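Local coordinates for uncharacterized protein TP-0789 domain-containing protein (Nitrosomonas europaea ATCC 19718, PDB 3BUU), which is of unknown function but belongs to the LolA/LolB-like superfamily, so it may bind or carry lipids or lipoproteins, at residues S11-A16 against Y131-T136; D24-N29 against V48-N53; A31-A36 against V204-D209; A70-G75 against K218-D223; N103-R108 against S141-K146. All coordinates share one frame; numbering follows the deposited sequence. Where two conformers were deposited one is given.

Contact 1 (S11-A16 against Y131-T136); sequences SILEKA and YVLELT
Ile-12 and Leu-13 of helix 9-20 meet Tyr-131, Leu-133 and Leu-135 of strand 128-137. The helix runs nearly across the strand, at 97°, and the axes of the two segments come within 10.3 Å. One interaction is a CH-pi contact. Ile-12 CD1 sits 3.6 Å from the centroid of the Tyr-131 ring, over the middle of one face. Ile-12 CG1 lies anti to the carbonyl carbon (chi1 -66°), and CD1 extends from it to the ring. The other interactions are aliphatic. The second branch of Ile-12, CG2, meets Leu-133 CD1 at 3.8 Å. Leu-133 CD1 also lies 4.1 Å from Leu-13 CB, and thus touches both helix residues. Further along the strand, Leu-13 CD1 meets Leu-135 CD1 at 4.0 Å. Val-151 and Leu-149 of strand 146-152 extend the apolar surface under the helix. The contact between the two segments is wholly apolar. Methyl groups and one ring face hold helix to sheet here, consistent with the helix packed against the curved sheet in LolA-like folds.

Contact 2 (D24-N29 against V48-N53); sequences DSFQVN and VLSKGN
Phe-26 and Ser-50 form an antiparallel hydrogen-bonded pair, as do Val-28 and Val-48, with Gln-27 and Leu-49 as the non-hydrogen-bonded pair between them. Ser-50 N gives a nearly straight bond to Phe-26 O, 2.8 Å with an N-H...O angle of 174°. The return bond runs from Phe-26 N to Ser-50 O at 3.0 Å.

Phe-26 CG stands between the backbone N and the carbonyl carbon (chi1 69°), and the ring beyond it has Ser-50 CB over one face, displaced toward the rim, 3.8 Å from the centroid. Val-28 CG1 is at the ring edge and also meets Val-48 CB at 4.0 Å. An alanine in place of Phe-26 would probably open a gap beside Ser-50 CB and Val-28 CG1. On the other face of the sheet, Gln-27 and Leu-49 lie side by side, and Gln-27 OE1 bonds to Arg-213. Water 1 donates to Asp-24 O and Ser-50 OG, and accepts from Gly-52 N, 2.8 Å from the water. It thus ties the start of one segment to the turn after the other strand.

The pair belongs to the hairpin of strands 26-36 and 39-51. Strand 202-212 flanks the first strand, and strand 55-62 flanks the second. Phe-21, just after helix 9-20, meets the Phe-26 ring.

Contact 3 (A31-A36 against V204-D209); sequences AIRTAA and VLDYSD
The Arg-33 guanidinium and the Asp-206 carboxylate are the flat groups that meet across this strand pair. Their planes are 52° apart, and the side chains cross at about a right angle. Asp-206 OD2 approaches the guanidinium obliquely. The salt bridge from Arg-33 NH1 to Asp-206 OD2 is long, at 3.9 Å. Water 2 lies in plane at the guanidinium edge. It accepts from Arg-33 NH1 and donates to Asp-206 OD2, 2.7 Å away. Its other donated bond goes to Val-204 O, which also accepts from Arg-33 N. The water therefore joins the charged pair to the backbone beneath. Asp-206 OD1 forms a second salt bridge, with Arg-190 of strand 185-195. This should help keep the carboxylate ionised and fix its rotation.

On the opposite face, Ile-32 and Leu-205 lie side by side and point the same way. Ile-32 CG1 is 4.0 Å from Leu-205 CG. Ile-106 of helix 103-107 packs on Leu-205.

Four bonds join the backbones, including Ala-31 N to Asp-206 O at 2.9 Å. Ala-31 with Asp-206 and Arg-33 with Val-204 are hydrogen-bonded pairs, and Ile-32 with Leu-205 is the non-hydrogen-bonded pair. This is regular antiparallel sheet: one face mixes the charged pair with Ala-31 and Val-204; the other holds Ile-32 and Leu-205. It links the first long strand to the last, consistent with the strongly curved sheet of LolA-like proteins.

Contact 4 (A70-G75 against K218-D223); sequences AILMKG and KIFTKD
An inverse gamma turn centred on Phe-220, in the segment after strand 202-212, rests against strand 70-74. Leu-72 carries most of the contact. Its CG is anti to the backbone N (chi1 169°), and its two methyl groups diverge onto the turn. Leu-72 CD1 lies 3.7 Å from Phe-220 CA and 3.9 Å from Phe-220 CB. The same methyl is at the edge of the Phe-220 ring, near its plane, while Ile-219 CG1 covers one ring face. Leu-72 CD2 reaches further along the backbone, to Thr-221 C at 3.7 Å. An alanine in place of Leu-72 would probably open a gap against the Phe-220 ring edge and the Thr-221 backbone.

Lys-74 adds its aliphatic part, with CD 3.8 Å from Phe-220 O. Water 3 accepts from Lys-222 N at 3.0 Å and has a weak bond to Lys-74 NZ. Lys-222 makes a cation-pi contact with Trp-79.

Strand 70-74 runs between strands 55-62 and 77-81. The Phe-220 side chain reaches Asn-55 and Ile-57 on the former, while Lys-222 touches Phe-81 on the latter. The chain after strand 202-212 thus packs across strands 55-62, 70-74 and 77-81.

Contact 5 (N103-R108 against S141-K146); sequences NGDIAR and SVTYQK
This is a buried contact between the short helix 103-107 and the loop joining strands 128-137 and 146-152. It pairs one hydrogen bond with a close approach at a glycine. Tyr-144 OH donates to Asp-105 OD1 at 2.7 Å, using the syn lone pair of that oxygen. The two side chains cross at about a right angle, but the carboxylate and ring planes are only 23° apart. Asp-105 OD1 lies at the ring edge, near its plane. Thr-143 CG2 lies over one face of the same ring, offset toward the rim.

Thr-143 OG1 comes within 3.4 Å of Gly-104 CA. Gly-104 has no side chain, and its bare CA lets the loop come close to the helix. Arg-108 CG passes Thr-143 OG1 at 4.0 Å, running the opposite way. The guanidinium of Arg-108 goes on to a salt bridge with Asp-114.

Lys-172 forms a salt bridge with Asp-105 OD2 and a hydrogen bond with Tyr-144 OH. Asp-105 OD2 also accepts from Ala-102 N. Both carboxylate oxygens thus have partners. The lysine charge probably stabilises the carboxylate and, with it, the fixed setting of the tyrosine hydroxyl.

Contacts 1 and 5 are buried; contacts 2, 3 and 4 are partly buried. Contacts 2 and 3 share strand 26-36 and are regular strand pairing, joined where Asn-29 O meets Ser-208 N. Contact 1 is purely apolar helix-on-sheet packing, about 25 Å from contact 3 between centres and across the chain's centre from it. Contact 5, nearest the middle of the chain, relies on a carboxylate-tyrosine hydrogen bond. Its Ile-106 reaches Val-48 of contact 2 and Leu-205 of contact 3, and its Arg-108 bonds to Gly-75 O of contact 4. Contact 4 lies farthest from the centre and mixes methyl packing with lysines and water.

Contact 1 (S11-A16 against Y131-T136)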
# COMPACT_ATOMS: atom_id res chain seq x y z
N SER A 11 -17.51 -9.14 0.78
CA SER A 11 -18.03 -8.06 -0.05
C SER A 11 -17.66 -6.69 0.49
O SER A 11 -17.40 -5.79 -0.28
CB SER A 11 -19.52 -8.20 -0.33
OG SER A 11 -20.31 -7.91 0.79
N ILE A 12 -17.61 -6.54 1.82
CA ILE A 12 -17.20 -5.30 2.43
C ILE A 12 -15.75 -5.00 2.01
O ILE A 12 -15.42 -3.89 1.61
CB ILE A 12 -17.31 -5.36 3.97
CG1 ILE A 12 -18.79 -5.49 4.40
CG2 ILE A 12 -16.73 -4.11 4.60
CD1 ILE A 12 -18.90 -5.91 5.86
N LEU A 13 -14.88 -6.00 2.12
CA LEU A 13 -13.49 -5.79 1.76
C LEU A 13 -13.35 -5.46 0.28
O LEU A 13 -12.54 -4.60 -0.08
CB LEU A 13 -12.67 -7.04 2.10
CG LEU A 13 -11.17 -6.83 1.97
CD1 LEU A 13 -10.64 -5.74 2.87
CD2 LEU A 13 -10.46 -8.20 2.20
N GLU A 14 -14.10 -6.15 -0.57
CA GLU A 14 -14.08 -5.87 -2.01
C GLU A 14 -14.47 -4.43 -2.30
O GLU A 14 -13.87 -3.75 -3.13
CB GLU A 14 -15.07 -6.80 -2.74
CG GLU A 14 -14.51 -8.18 -3.04
CD GLU A 14 -15.55 -9.24 -3.38
OE1 GLU A 14 -16.77 -9.04 -3.19
OE2 GLU A 14 -15.11 -10.32 -3.82
N LYS A 15 -15.52 -3.98 -1.63
CA LYS A 15 -16.02 -2.63 -1.82
C LYS A 15 -15.02 -1.60 -1.36
O LYS A 15 -14.82 -0.58 -2.04
CB LYS A 15 -17.40 -2.42 -1.20
CG LYS A 15 -18.46 -3.24 -1.91
CD LYS A 15 -19.80 -3.31 -1.23
CE LYS A 15 -20.72 -4.27 -2.01
NZ LYS A 15 -20.93 -3.81 -3.40
N ALA A 16 -14.39 -1.84 -0.22
CA ALA A 16 -13.35 -0.93 0.25
C ALA A 16 -12.15 -0.91 -0.72
O ALA A 16 -11.61 0.17 -1.05
CB ALA A 16 -12.94 -1.30 1.67
N TYR A 131 -17.79 -1.05 10.08
CA TYR A 131 -17.42 -2.45 10.19
C TYR A 131 -15.94 -2.49 10.56
O TYR A 131 -15.14 -1.86 9.88
CB TYR A 131 -17.60 -3.16 8.85
CG TYR A 131 -18.97 -3.12 8.26
CD1 TYR A 131 -20.04 -3.72 8.88
CD2 TYR A 131 -19.19 -2.52 7.02
CE1 TYR A 131 -21.32 -3.75 8.26
CE2 TYR A 131 -20.44 -2.53 6.42
CZ TYR A 131 -21.51 -3.13 7.04
OH TYR A 131 -22.75 -3.16 6.43
N VAL A 132 -15.56 -3.31 11.54
CA VAL A 132 -14.14 -3.56 11.83
C VAL A 132 -13.83 -4.96 11.36
O VAL A 132 -14.31 -5.94 11.97
CB VAL A 132 -13.77 -3.35 13.32
CG1 VAL A 132 -12.26 -3.49 13.49
CG2 VAL A 132 -14.23 -1.99 13.80
N LEU A 133 -13.11 -5.06 10.25
CA LEU A 133 -12.76 -6.35 9.71
C LEU A 133 -11.42 -6.80 10.25
O LEU A 133 -10.46 -6.02 10.25
CB LEU A 133 -12.64 -6.31 8.17
CG LEU A 133 -13.92 -5.90 7.43
CD1 LEU A 133 -13.68 -5.93 5.89
CD2 LEU A 133 -15.08 -6.80 7.78
N GLU A 134 -11.32 -8.05 10.65
CA GLU A 134 -10.04 -8.67 10.95
C GLU A 134 -9.57 -9.38 9.68
O GLU A 134 -10.27 -10.28 9.18
CB GLU A 134 -10.19 -9.66 12.10
CG GLU A 134 -8.86 -10.32 12.40
CD GLU A 134 -8.75 -10.87 13.80
OE1 GLU A 134 -9.67 -10.69 14.61
OE2 GLU A 134 -7.71 -11.49 14.10
N LEU A 135 -8.41 -8.96 9.19
CA LEU A 135 -7.82 -9.51 7.96
C LEU A 135 -6.66 -10.36 8.38
O LEU A 135 -5.65 -9.86 8.91
CB LEU A 135 -7.33 -8.36 7.09
CG LEU A 135 -8.37 -7.33 6.68
CD1 LEU A 135 -7.81 -6.35 5.67
CD2 LEU A 135 -9.65 -7.89 6.20
N THR A 136 -6.76 -11.68 8.14
CA THR A 136 -5.72 -12.60 8.51
C THR A 136 -4.91 -12.93 7.27
O THR A 136 -5.45 -13.40 6.28
CB THR A 136 -6.36 -13.89 9.10
OG1 THR A 136 -7.12 -13.58 10.26
CG2 THR A 136 -5.25 -14.87 9.47

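Contact 2 (D24-N29 against V48-N53)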
# COMPACT_ATOMS: atom_id res chain seq x y z
N ASP A 24 -8.18 -2.60 -11.91
CA ASP A 24 -7.74 -2.52 -13.28
C ASP A 24 -6.28 -2.14 -13.25
O ASP A 24 -5.76 -1.76 -12.20
CB ASP A 24 -8.59 -1.45 -14.01
CG ASP A 24 -8.69 -1.66 -15.48
OD1 ASP A 24 -7.96 -2.50 -16.05
OD2 ASP A 24 -9.53 -0.96 -16.06
N SER A 25 -5.65 -2.17 -14.42
CA SER A 25 -4.27 -1.73 -14.57
C SER A 25 -4.15 -0.21 -14.59
O SER A 25 -4.85 0.47 -15.35
CB SER A 25 -3.72 -2.31 -15.88
OG SER A 25 -3.64 -3.72 -15.80
N PHE A 26 -3.26 0.35 -13.77
CA PHE A 26 -3.16 1.78 -13.69
C PHE A 26 -1.75 2.22 -13.31
O PHE A 26 -0.92 1.42 -12.86
CB PHE A 26 -4.22 2.37 -12.71
CG PHE A 26 -3.99 2.05 -11.26
CD1 PHE A 26 -3.19 2.89 -10.47
CD2 PHE A 26 -4.58 0.95 -10.66
CE1 PHE A 26 -2.97 2.60 -9.12
CE2 PHE A 26 -4.33 0.67 -9.30
CZ PHE A 26 -3.56 1.50 -8.56
N GLN A 27 -1.51 3.51 -13.51
CA GLN A 27 -0.32 4.22 -13.10
C GLN A 27 -0.72 5.24 -12.04
O GLN A 27 -1.80 5.85 -12.12
CB GLN A 27 0.27 4.90 -14.34
CG GLN A 27 1.56 5.57 -14.02
CD GLN A 27 2.10 6.32 -15.21
OE1 GLN A 27 2.47 5.74 -16.22
NE2 GLN A 27 2.16 7.65 -15.09
N VAL A 28 0.17 5.47 -11.08
CA VAL A 28 -0.03 6.55 -10.12
C VAL A 28 1.31 7.05 -9.61
O VAL A 28 2.27 6.27 -9.57
CB VAL A 28 -0.97 6.10 -8.98
CG1 VAL A 28 -0.33 5.05 -8.09
CG2 VAL A 28 -1.46 7.28 -8.16
N ASN A 29 1.36 8.31 -9.23
CA ASN A 29 2.54 8.85 -8.54
C ASN A 29 2.28 8.92 -7.05
O ASN A 29 1.18 9.28 -6.63
CB ASN A 29 2.88 10.26 -9.07
CG ASN A 29 3.09 10.27 -10.57
OD1 ASN A 29 3.60 9.32 -11.17
ND2 ASN A 29 2.67 11.35 -11.18
N VAL A 48 4.33 4.31 -9.81
CA VAL A 48 3.85 2.94 -9.63
C VAL A 48 3.06 2.51 -10.86
O VAL A 48 2.14 3.24 -11.28
CB VAL A 48 2.97 2.84 -8.38
CG1 VAL A 48 2.49 1.42 -8.21
CG2 VAL A 48 3.78 3.28 -7.17
N LEU A 49 3.41 1.34 -11.41
CA LEU A 49 2.62 0.68 -12.47
C LEU A 49 2.00 -0.52 -11.74
O LEU A 49 2.69 -1.44 -11.36
CB LEU A 49 3.56 0.22 -13.57
CG LEU A 49 4.34 1.34 -14.26
CD1 LEU A 49 5.26 0.76 -15.34
CD2 LEU A 49 3.41 2.39 -14.83
N SER A 50 0.68 -0.48 -11.57
CA SER A 50 -0.03 -1.43 -10.76
C SER A 50 -0.96 -2.33 -11.59
O SER A 50 -1.87 -1.83 -12.28
CB SER A 50 -0.86 -0.69 -9.74
OG SER A 50 -1.71 -1.53 -9.00
N LYS A 51 -0.76 -3.65 -11.49
CA LYS A 51 -1.57 -4.62 -12.14
C LYS A 51 -2.11 -5.60 -11.10
O LYS A 51 -1.71 -6.77 -11.02
CB LYS A 51 -0.81 -5.29 -13.28
CG LYS A 51 -1.69 -6.06 -14.20
CD LYS A 51 -0.90 -6.60 -15.38
CE LYS A 51 -1.82 -7.23 -16.37
NZ LYS A 51 -0.95 -7.88 -17.41
N GLY A 52 -2.98 -5.07 -10.25
CA GLY A 52 -3.56 -5.84 -9.17
C GLY A 52 -2.50 -6.33 -8.20
O GLY A 52 -1.49 -5.70 -7.97
N ASN A 53 -2.74 -7.48 -7.65
CA ASN A 53 -1.79 -8.08 -6.74
C ASN A 53 -0.86 -9.04 -7.45
O ASN A 53 0.02 -9.62 -6.81
CB ASN A 53 -2.52 -8.76 -5.60
CG ASN A 53 -3.08 -7.80 -4.60
OD1 ASN A 53 -2.88 -6.59 -4.69
ND2 ASN A 53 -3.79 -8.34 -3.62
O HOH W 1 -4.08 -2.52 -10.07

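Contact 3 (A31-A36 against V204-D209)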
# COMPACT_ATOMS: atom_id res chain seq x y z
N ALA A 31 4.00 10.41 -3.42
CA ALA A 31 4.99 11.20 -2.69
C ALA A 31 4.88 10.79 -1.23
O ALA A 31 3.76 10.69 -0.72
CB ALA A 31 4.70 12.67 -2.82
N ILE A 32 5.99 10.52 -0.58
CA ILE A 32 5.97 10.05 0.80
C ILE A 32 6.87 11.00 1.59
O ILE A 32 8.07 11.11 1.33
CB ILE A 32 6.47 8.63 0.96
CG1 ILE A 32 5.70 7.71 0.02
CG2 ILE A 32 6.37 8.20 2.42
CD1 ILE A 32 6.08 6.20 0.15
N ARG A 33 6.27 11.68 2.57
CA ARG A 33 6.98 12.61 3.45
C ARG A 33 6.93 12.02 4.85
O ARG A 33 5.85 11.91 5.44
CB ARG A 33 6.28 13.97 3.43
CG ARG A 33 6.31 14.68 2.07
CD ARG A 33 5.65 16.08 2.03
NE ARG A 33 5.94 16.82 0.80
CZ ARG A 33 5.35 16.60 -0.37
NH1 ARG A 33 4.41 15.66 -0.50
NH2 ARG A 33 5.70 17.34 -1.42
N THR A 34 8.09 11.69 5.41
CA THR A 34 8.16 11.12 6.74
C THR A 34 8.87 12.08 7.67
O THR A 34 9.92 12.62 7.29
CB THR A 34 8.93 9.80 6.74
OG1 THR A 34 8.26 8.86 5.88
CG2 THR A 34 9.06 9.20 8.10
N ALA A 35 8.30 12.29 8.85
CA ALA A 35 8.97 13.11 9.84
C ALA A 35 8.67 12.58 11.20
O ALA A 35 7.61 11.98 11.43
CB ALA A 35 8.49 14.54 9.73
N ALA A 36 9.57 12.88 12.11
CA ALA A 36 9.37 12.70 13.53
C ALA A 36 9.81 13.97 14.18
O ALA A 36 10.55 14.72 13.55
CB ALA A 36 10.18 11.52 14.07
N VAL A 204 3.38 10.49 5.47
CA VAL A 204 2.23 11.00 4.75
C VAL A 204 2.43 10.66 3.28
O VAL A 204 3.39 11.15 2.64
CB VAL A 204 2.02 12.52 4.99
CG1 VAL A 204 0.84 13.03 4.20
CG2 VAL A 204 1.88 12.80 6.48
N LEU A 205 1.52 9.85 2.73
CA LEU A 205 1.56 9.39 1.34
C LEU A 205 0.51 10.12 0.55
O LEU A 205 -0.67 10.02 0.87
CB LEU A 205 1.26 7.88 1.23
CG LEU A 205 2.24 6.93 1.89
CD1 LEU A 205 2.07 6.88 3.40
CD2 LEU A 205 2.07 5.57 1.32
N ASP A 206 0.93 10.86 -0.49
CA ASP A 206 -0.00 11.55 -1.35
C ASP A 206 0.06 10.97 -2.75
O ASP A 206 1.14 10.85 -3.37
CB ASP A 206 0.34 13.04 -1.41
CG ASP A 206 -0.05 13.76 -0.13
OD1 ASP A 206 -1.22 13.60 0.32
OD2 ASP A 206 0.77 14.48 0.45
N TYR A 207 -1.12 10.62 -3.26
CA TYR A 207 -1.30 9.96 -4.55
C TYR A 207 -1.75 10.96 -5.56
O TYR A 207 -2.70 11.69 -5.28
CB TYR A 207 -2.33 8.83 -4.47
CG TYR A 207 -1.84 7.72 -3.64
CD1 TYR A 207 -1.33 6.60 -4.22
CD2 TYR A 207 -1.87 7.81 -2.22
CE1 TYR A 207 -0.83 5.53 -3.41
CE2 TYR A 207 -1.39 6.78 -1.42
CZ TYR A 207 -0.85 5.67 -2.01
OH TYR A 207 -0.39 4.67 -1.18
N SER A 208 -1.13 10.99 -6.74
CA SER A 208 -1.49 11.98 -7.78
C SER A 208 -1.39 11.35 -9.14
O SER A 208 -0.68 10.35 -9.36
CB SER A 208 -0.61 13.21 -7.64
OG SER A 208 0.72 12.91 -7.86
N ASP A 209 -2.06 12.00 -10.08
CA ASP A 209 -2.08 11.63 -11.49
C ASP A 209 -2.38 10.15 -11.70
O ASP A 209 -1.71 9.48 -12.51
CB ASP A 209 -0.77 12.02 -12.15
CG ASP A 209 -0.92 12.09 -13.67
OD1 ASP A 209 -2.06 12.26 -14.18
OD2 ASP A 209 0.07 11.91 -14.38
O HOH W 2 3.25 13.71 1.29

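Contact 4 (A70-G75 against K218-D223)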
# COMPACT_ATOMS: atom_id res chain seq x y z
N ALA A 70 14.57 0.29 -8.51
CA ALA A 70 13.26 -0.14 -8.94
C ALA A 70 12.89 -1.42 -8.25
O ALA A 70 13.78 -2.21 -7.83
CB ALA A 70 13.21 -0.29 -10.45
N ILE A 71 11.59 -1.64 -8.12
CA ILE A 71 11.12 -2.86 -7.53
C ILE A 71 10.10 -3.49 -8.49
O ILE A 71 9.08 -2.86 -8.86
CB ILE A 71 10.49 -2.61 -6.16
CG1 ILE A 71 11.44 -1.84 -5.22
CG2 ILE A 71 10.07 -3.94 -5.55
CD1 ILE A 71 10.70 -1.12 -4.08
N LEU A 72 10.37 -4.75 -8.86
CA LEU A 72 9.52 -5.55 -9.71
C LEU A 72 8.84 -6.59 -8.84
O LEU A 72 9.50 -7.35 -8.13
CB LEU A 72 10.38 -6.23 -10.76
CG LEU A 72 9.68 -7.31 -11.59
CD1 LEU A 72 8.56 -6.75 -12.43
CD2 LEU A 72 10.71 -7.97 -12.51
N MSE A 73 7.50 -6.63 -8.89
CA MSE A 73 6.73 -7.61 -8.17
C MSE A 73 6.14 -8.59 -9.15
O MSE A 73 5.47 -8.19 -10.14
CB MSE A 73 5.63 -6.93 -7.38
CG MSE A 73 4.78 -7.91 -6.61
SE MSE A 73 3.39 -6.93 -5.63
CE MSE A 73 2.10 -6.81 -7.03
N LYS A 74 6.36 -9.88 -8.88
CA LYS A 74 5.69 -10.96 -9.61
C LYS A 74 5.07 -11.87 -8.54
O LYS A 74 5.80 -12.51 -7.73
CB LYS A 74 6.72 -11.73 -10.48
CG LYS A 74 7.52 -10.84 -11.54
CD LYS A 74 8.54 -11.65 -12.38
CE LYS A 74 9.94 -11.41 -11.89
NZ LYS A 74 10.99 -12.23 -12.59
N GLY A 75 3.74 -11.96 -8.49
CA GLY A 75 3.14 -12.64 -7.37
C GLY A 75 3.50 -11.98 -6.07
O GLY A 75 3.40 -10.77 -5.97
N LYS A 218 4.46 -8.69 -20.51
CA LYS A 218 5.82 -8.66 -20.93
C LYS A 218 6.66 -7.50 -20.42
O LYS A 218 7.85 -7.52 -20.56
CB LYS A 218 5.86 -8.72 -22.48
CG LYS A 218 5.47 -10.07 -23.06
CD LYS A 218 5.29 -10.08 -24.63
CE LYS A 218 4.75 -11.40 -25.17
NZ LYS A 218 5.53 -12.53 -24.58
N ILE A 219 6.08 -6.49 -19.78
CA ILE A 219 6.92 -5.46 -19.13
C ILE A 219 7.42 -5.90 -17.76
O ILE A 219 8.34 -5.29 -17.21
CB ILE A 219 6.26 -4.04 -18.99
CG1 ILE A 219 5.14 -3.99 -17.93
CG2 ILE A 219 5.82 -3.54 -20.36
CD1 ILE A 219 4.63 -2.56 -17.67
N PHE A 220 6.85 -6.97 -17.20
CA PHE A 220 7.17 -7.33 -15.81
C PHE A 220 8.33 -8.29 -15.82
O PHE A 220 8.19 -9.47 -15.46
CB PHE A 220 5.91 -7.84 -15.14
CG PHE A 220 4.88 -6.77 -14.98
CD1 PHE A 220 5.08 -5.73 -14.05
CD2 PHE A 220 3.76 -6.74 -15.78
CE1 PHE A 220 4.13 -4.72 -13.93
CE2 PHE A 220 2.83 -5.76 -15.67
CZ PHE A 220 3.00 -4.73 -14.74
N THR A 221 9.50 -7.78 -16.25
CA THR A 221 10.73 -8.59 -16.38
C THR A 221 11.94 -7.76 -15.97
O THR A 221 11.93 -6.53 -16.01
CB THR A 221 10.97 -9.03 -17.82
OG1 THR A 221 11.36 -7.88 -18.59
CG2 THR A 221 9.77 -9.74 -18.42
N LYS A 222 13.01 -8.47 -15.62
CA LYS A 222 14.28 -7.84 -15.32
C LYS A 222 14.84 -7.07 -16.49
O LYS A 222 15.38 -5.99 -16.32
CB LYS A 222 15.27 -8.90 -14.84
CG LYS A 222 14.81 -9.66 -13.61
CD LYS A 222 15.88 -10.68 -13.22
CE LYS A 222 15.42 -11.57 -12.08
NZ LYS A 222 16.51 -12.50 -11.66
N ASP A 223 14.61 -7.55 -17.71
CA ASP A 223 15.11 -6.87 -18.89
C ASP A 223 14.46 -5.51 -19.10
O ASP A 223 15.13 -4.55 -19.50
CB ASP A 223 14.94 -7.73 -20.13
CG ASP A 223 15.90 -8.87 -20.16
OD1 ASP A 223 17.05 -8.72 -19.66
OD2 ASP A 223 15.51 -9.93 -20.67
O HOH W 3 12.42 -11.46 -15.57

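Contact 5 (N103-R108 against S141-K146)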
# COMPACT_ATOMS: atom_id res chain seq x y z
N ASN A 103 7.15 -2.27 1.75
CA ASN A 103 7.13 -2.50 0.30
C ASN A 103 5.73 -2.82 -0.21
O ASN A 103 5.30 -2.28 -1.22
CB ASN A 103 8.09 -3.63 -0.04
CG ASN A 103 9.55 -3.23 0.08
OD1 ASN A 103 9.90 -2.07 -0.14
ND2 ASN A 103 10.39 -4.19 0.43
N GLY A 104 5.01 -3.70 0.48
CA GLY A 104 3.69 -4.09 0.02
C GLY A 104 2.69 -2.96 0.08
O GLY A 104 1.71 -3.00 -0.69
N ASP A 105 2.90 -1.95 0.93
CA ASP A 105 1.97 -0.87 0.97
C ASP A 105 1.95 -0.09 -0.34
O ASP A 105 0.95 0.53 -0.67
CB ASP A 105 2.33 0.11 2.11
CG ASP A 105 2.23 -0.47 3.49
OD1 ASP A 105 1.43 -1.41 3.69
OD2 ASP A 105 2.95 0.05 4.38
N ILE A 106 3.04 -0.10 -1.09
CA ILE A 106 3.06 0.59 -2.38
C ILE A 106 2.93 -0.37 -3.54
O ILE A 106 2.28 -0.04 -4.55
CB ILE A 106 4.34 1.43 -2.50
CG1 ILE A 106 4.40 2.37 -1.31
CG2 ILE A 106 4.41 2.16 -3.85
CD1 ILE A 106 3.22 3.31 -1.14
N ALA A 107 3.48 -1.56 -3.40
CA ALA A 107 3.53 -2.47 -4.53
C ALA A 107 2.25 -3.25 -4.75
O ALA A 107 1.99 -3.66 -5.87
CB ALA A 107 4.70 -3.44 -4.35
N ARG A 108 1.49 -3.53 -3.68
CA ARG A 108 0.21 -4.28 -3.76
C ARG A 108 -0.90 -3.30 -4.09
O ARG A 108 -0.79 -2.10 -3.83
CB ARG A 108 -0.19 -5.00 -2.45
CG ARG A 108 0.77 -6.04 -1.87
CD ARG A 108 1.17 -7.12 -2.82
NE ARG A 108 0.41 -8.36 -2.68
CZ ARG A 108 0.75 -9.47 -3.32
NH1 ARG A 108 1.79 -9.47 -4.12
NH2 ARG A 108 0.02 -10.56 -3.19
N SER A 141 4.31 -14.69 3.45
CA SER A 141 4.87 -13.79 2.43
C SER A 141 4.02 -12.60 2.09
O SER A 141 4.48 -11.78 1.31
CB SER A 141 5.22 -14.50 1.14
OG SER A 141 4.07 -15.01 0.50
N VAL A 142 2.82 -12.49 2.67
CA VAL A 142 2.04 -11.29 2.44
C VAL A 142 2.60 -10.19 3.34
O VAL A 142 3.55 -10.39 4.14
CB VAL A 142 0.48 -11.47 2.55
CG1 VAL A 142 -0.01 -12.52 1.59
CG2 VAL A 142 0.07 -11.75 3.99
N THR A 143 2.10 -8.98 3.19
CA THR A 143 2.73 -7.85 3.84
C THR A 143 2.64 -7.92 5.37
O THR A 143 3.60 -7.56 6.06
CB THR A 143 2.23 -6.53 3.27
OG1 THR A 143 2.27 -6.58 1.84
CG2 THR A 143 3.04 -5.32 3.72
N TYR A 144 1.46 -8.33 5.87
CA TYR A 144 1.20 -8.41 7.31
C TYR A 144 0.56 -9.69 7.69
O TYR A 144 -0.19 -10.26 6.88
CB TYR A 144 0.25 -7.27 7.79
CG TYR A 144 0.73 -5.94 7.35
CD1 TYR A 144 1.73 -5.28 8.06
CD2 TYR A 144 0.20 -5.34 6.20
CE1 TYR A 144 2.22 -4.04 7.62
CE2 TYR A 144 0.68 -4.09 5.76
CZ TYR A 144 1.69 -3.47 6.48
OH TYR A 144 2.21 -2.26 6.08
N GLN A 145 0.75 -10.10 8.93
CA GLN A 145 0.02 -11.26 9.40
C GLN A 145 -1.41 -10.95 9.80
O GLN A 145 -2.28 -11.81 9.72
CB GLN A 145 0.83 -12.02 10.43
CG GLN A 145 2.08 -12.64 9.75
CD GLN A 145 1.76 -13.46 8.49
OE1 GLN A 145 1.94 -12.99 7.33
NE2 GLN A 145 1.23 -14.66 8.69
N LYS A 146 -1.66 -9.74 10.27
CA LYS A 146 -2.97 -9.35 10.71
C LYS A 146 -3.14 -7.86 10.51
O LYS A 146 -2.26 -7.08 10.86
CB LYS A 146 -3.17 -9.71 12.22
CG LYS A 146 -4.36 -9.10 12.89
CD LYS A 146 -4.34 -9.45 14.40
CE LYS A 146 -5.29 -8.61 15.18
NZ LYS A 146 -5.35 -9.11 16.58